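PDB 6D6J: HIT family hydrolase, which probably hydrolyses nucleotide-type substrates by way of a covalent nucleotidyl-enzyme intermediate, and binds a zinc ion. Local coordinates for residues B[11-17]-B[47-53]. Coordinates in Å, arbitrary orientation, origin at the centre of the assembly. Residues are numbered along the deposited sequence.
Sequences CLFCKIA and LIIPKKH. With ZN (zinc ion), chain G.
Helix 12-17 crosses residues 47-50, the end of strand 44-50, almost at right angles (-88°, axes 9.9 Å apart); CA atoms pair Phe13-Ile49 at 8.0 Å, Cys14-His53 at 6.8 Å and Ala17-Lys51 at 6.2 Å. Cys11, extended (psi 124°) with chi1 t, N-caps the helix: its SG accepts from Cys14 N at 3.4 Å and binds ZN at 2.3 Å; Lys15 N to Cys11 O (3.0 Å) starts the helical bonding. Phe13 (m) drops its ring onto the strand, CZ 4.0 Å from Leu47 CD1 and CD2 4.0 Å from Ile49 CG2. Cys14 (m), SG 2.3 Å from ZN, completes the CxxC half of a Cys2His2 site; His53 (t) adds ND1 at 2.1 Å. The fourth ligand, His105, begins the predicted histidine triad motif, so zinc ties this N-terminal helix to the HIT-fold sheet. Ala17 CB lies loosely 4.5 Å from Ile49 CD1. Ile48 points to the sheet's other side, against helix 62-81; Phe13 meets Phe35 of strand 32-36 and predicted catalytic His107 edge-to-face.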
ATOM      1  N   CYS B  11     -14.048  16.812   7.263  1.00 16.96           N
ATOM      2  CA  CYS B  11     -13.055  15.984   6.579  1.00 12.16           C
ATOM      3  C   CYS B  11     -12.951  16.400   5.111  1.00  9.70           C
ATOM      4  O   CYS B  11     -13.945  16.382   4.383  1.00  9.60           O
ATOM      5  CB  CYS B  11     -13.462  14.518   6.686  1.00  9.21           C
ATOM      6  SG  CYS B  11     -12.433  13.428   5.665  1.00  7.96           S
ATOM      7  N   LEU B  12     -11.736  16.745   4.667  1.00  9.00           N
ATOM      8  CA  LEU B  12     -11.539  17.205   3.293  1.00  8.89           C
ATOM      9  C   LEU B  12     -11.955  16.146   2.278  1.00  7.99           C
ATOM     10  O   LEU B  12     -12.557  16.464   1.242  1.00  8.83           O
ATOM     11  CB  LEU B  12     -10.063  17.547   3.093  1.00 10.80           C
ATOM     12  CG  LEU B  12      -9.662  18.055   1.711  1.00 13.52           C
ATOM     13  CD1 LEU B  12     -10.285  19.408   1.494  1.00 15.48           C
ATOM     14  CD2 LEU B  12      -8.151  18.165   1.591  1.00 14.57           C
ATOM     15  N   PHE B  13     -11.635  14.878   2.547  1.00  7.48           N
ATOM     16  CA  PHE B  13     -11.933  13.848   1.562  1.00  7.62           C
ATOM     17  C   PHE B  13     -13.407  13.488   1.536  1.00  7.40           C
ATOM     18  O   PHE B  13     -13.925  13.157   0.462  1.00  7.68           O
ATOM     19  CB  PHE B  13     -11.043  12.625   1.780  1.00  7.58           C
ATOM     20  CG  PHE B  13      -9.590  12.848   1.393  1.00  7.29           C
ATOM     21  CD1 PHE B  13      -9.162  14.049   0.835  1.00  8.13           C
ATOM     22  CD2 PHE B  13      -8.653  11.861   1.616  1.00  8.03           C
ATOM     23  CE1 PHE B  13      -7.824  14.240   0.479  1.00  8.67           C
ATOM     24  CE2 PHE B  13      -7.305  12.054   1.270  1.00  8.96           C
ATOM     25  CZ  PHE B  13      -6.892  13.244   0.704  1.00  9.50           C
ATOM     26  N   CYS B  14     -14.106  13.579   2.679  1.00  7.19           N
ATOM     27  CA  CYS B  14     -15.557  13.453   2.634  1.00  7.89           C
ATOM     28  C   CYS B  14     -16.161  14.577   1.808  1.00  7.44           C
ATOM     29  O   CYS B  14     -17.087  14.353   1.019  1.00  8.73           O
ATOM     30  CB  CYS B  14     -16.137  13.444   4.049  1.00  8.20           C
ATOM     31  SG  CYS B  14     -15.962  11.849   4.924  1.00  7.73           S
ATOM     32  N   LYS B  15     -15.641  15.797   1.960  1.00  7.51           N
ATOM     33  CA  LYS B  15     -16.151  16.904   1.156  1.00  8.24           C
ATOM     34  C   LYS B  15     -15.943  16.663  -0.331  1.00  8.15           C
ATOM     35  O   LYS B  15     -16.844  16.943  -1.140  1.00  9.06           O
ATOM     36  CB  LYS B  15     -15.520  18.219   1.595  1.00 10.30           C
ATOM     37  CG  LYS B  15     -16.003  18.692   2.963  1.00 13.41           C
ATOM     38  CD  LYS B  15     -15.296  19.980   3.362  1.00 17.18           C
ATOM     39  CE  LYS B  15     -15.623  20.405   4.787  1.00 20.85           C
ATOM     40  NZ  LYS B  15     -14.776  21.554   5.223  1.00 23.28           N
ATOM     41  N   ILE B  16     -14.770  16.146  -0.716  1.00  8.33           N
ATOM     42  CA  ILE B  16     -14.534  15.805  -2.114  1.00  8.44           C
ATOM     43  C   ILE B  16     -15.506  14.725  -2.563  1.00  8.63           C
ATOM     44  O   ILE B  16     -16.103  14.815  -3.641  1.00  9.91           O
ATOM     45  CB  ILE B  16     -13.066  15.390  -2.322  1.00  8.71           C
ATOM     46  CG1 ILE B  16     -12.157  16.624  -2.162  1.00  9.02           C
ATOM     47  CG2 ILE B  16     -12.868  14.737  -3.696  1.00  9.54           C
ATOM     48  CD1 ILE B  16     -10.654  16.333  -2.191  1.00  9.67           C
ATOM     49  N   ALA B  17     -15.684  13.683  -1.737  1.00  8.84           N
ATOM     50  CA  ALA B  17     -16.579  12.592  -2.099  1.00 10.57           C
ATOM     51  C   ALA B  17     -18.026  13.043  -2.168  1.00 12.21           C
ATOM     52  O   ALA B  17     -18.841  12.378  -2.812  1.00 15.38           O
ATOM     53  CB  ALA B  17     -16.444  11.443  -1.092  1.00 11.34           C
ATOM     54  N   LEU B  47      -5.091   9.476  -5.904  1.00  5.19           N
ATOM     55  CA  LEU B  47      -5.532   9.035  -4.586  1.00  5.23           C
ATOM     56  C   LEU B  47      -6.770   8.172  -4.762  1.00  4.52           C
ATOM     57  O   LEU B  47      -7.690   8.552  -5.496  1.00  5.58           O
ATOM     58  CB  LEU B  47      -5.906  10.248  -3.724  1.00  6.19           C
ATOM     59  CG  LEU B  47      -4.755  11.231  -3.508  1.00  6.98           C
ATOM     60  CD1 LEU B  47      -5.222  12.503  -2.822  1.00  8.59           C
ATOM     61  CD2 LEU B  47      -3.636  10.579  -2.724  1.00  8.41           C
ATOM     62  N   ILE B  48      -6.798   7.011  -4.110  1.00  4.42           N
ATOM     63  CA  ILE B  48      -7.949   6.109  -4.153  1.00  4.74           C
ATOM     64  C   ILE B  48      -8.481   6.017  -2.730  1.00  4.60           C
ATOM     65  O   ILE B  48      -7.736   5.662  -1.803  1.00  4.74           O
ATOM     66  CB  ILE B  48      -7.601   4.717  -4.724  1.00  4.92           C
ATOM     67  CG1 ILE B  48      -6.915   4.794  -6.113  1.00  5.75           C
ATOM     68  CG2 ILE B  48      -8.879   3.879  -4.848  1.00  5.81           C
ATOM     69  CD1 ILE B  48      -5.421   5.041  -6.120  1.00  6.53           C
ATOM     70  N   ILE B  49      -9.751   6.373  -2.551  1.00  5.02           N
ATOM     71  CA  ILE B  49     -10.339   6.470  -1.210  1.00  4.58           C
ATOM     72  C   ILE B  49     -11.626   5.662  -1.117  1.00  4.86           C
ATOM     73  O   ILE B  49     -12.350   5.505  -2.118  1.00  5.63           O
ATOM     74  CB  ILE B  49     -10.610   7.929  -0.777  1.00  5.59           C
ATOM     75  CG1 ILE B  49     -11.781   8.574  -1.558  1.00  6.72           C
ATOM     76  CG2 ILE B  49      -9.346   8.754  -0.870  1.00  7.35           C
ATOM     77  CD1 ILE B  49     -12.272   9.859  -0.925  1.00  8.22           C
ATOM     78  N   PRO B  50     -11.977   5.178   0.070  1.00  5.22           N
ATOM     79  CA  PRO B  50     -13.364   4.756   0.293  1.00  5.52           C
ATOM     80  C   PRO B  50     -14.269   5.976   0.387  1.00  5.41           C
ATOM     81  O   PRO B  50     -13.860   7.038   0.866  1.00  6.38           O
ATOM     82  CB  PRO B  50     -13.288   4.040   1.647  1.00  6.65           C
ATOM     83  CG  PRO B  50     -12.207   4.772   2.400  1.00  7.31           C
ATOM     84  CD  PRO B  50     -11.207   5.234   1.331  1.00  6.15           C
ATOM     85  N   LYS B  51     -15.523   5.822  -0.051  1.00  5.66           N
ATOM     86  CA  LYS B  51     -16.508   6.863   0.232  1.00  7.23           C
ATOM     87  C   LYS B  51     -16.878   6.879   1.718  1.00  7.47           C
ATOM     88  O   LYS B  51     -17.133   7.942   2.289  1.00  9.88           O
ATOM     89  CB  LYS B  51     -17.719   6.679  -0.685  1.00  9.21           C
ATOM     90  CG  LYS B  51     -17.416   6.976  -2.148  1.00 10.89           C
ATOM     91  CD  LYS B  51     -18.647   6.711  -3.025  1.00 12.71           C
ATOM     92  CE  LYS B  51     -18.463   7.267  -4.405  1.00 13.97           C
ATOM     93  NZ  LYS B  51     -19.687   7.041  -5.224  1.00 14.56           N
ATOM     94  N   LYS B  52     -16.888   5.720   2.367  1.00  7.58           N
ATOM     95  CA  LYS B  52     -17.037   5.649   3.819  1.00  7.57           C
ATOM     96  C   LYS B  52     -15.858   6.340   4.506  1.00  6.98           C
ATOM     97  O   LYS B  52     -14.701   6.175   4.104  1.00  8.44           O
ATOM     98  CB  LYS B  52     -17.058   4.167   4.242  1.00  8.19           C
ATOM     99  CG  LYS B  52     -17.155   3.941   5.761  1.00  8.85           C
ATOM    100  CD  LYS B  52     -17.259   2.475   6.071  1.00 10.04           C
ATOM    101  CE  LYS B  52     -17.400   2.219   7.545  1.00 12.86           C
ATOM    102  NZ  LYS B  52     -17.716   0.800   7.804  1.00 15.25           N
ATOM    103  N   HIS B  53     -16.144   7.109   5.562  1.00  5.50           N
ATOM    104  CA  HIS B  53     -15.089   7.742   6.340  1.00  5.85           C
ATOM    105  C   HIS B  53     -14.466   6.736   7.302  1.00  6.15           C
ATOM    106  O   HIS B  53     -15.126   6.243   8.223  1.00  7.88           O
ATOM    107  CB  HIS B  53     -15.631   8.941   7.109  1.00  6.51           C
ATOM    108  CG  HIS B  53     -14.575   9.641   7.897  1.00  6.17           C
ATOM    109  ND1 HIS B  53     -13.750  10.607   7.352  1.00  6.63           N
ATOM    110  CD2 HIS B  53     -14.173   9.470   9.176  1.00  7.62           C
ATOM    111  CE1 HIS B  53     -12.900  11.015   8.278  1.00  7.12           C
ATOM    112  NE2 HIS B  53     -13.128  10.336   9.388  1.00  7.70           N
TER
HETATM  113 ZN    ZN G 200     -13.767  11.567   5.513  0.93  7.24          ZN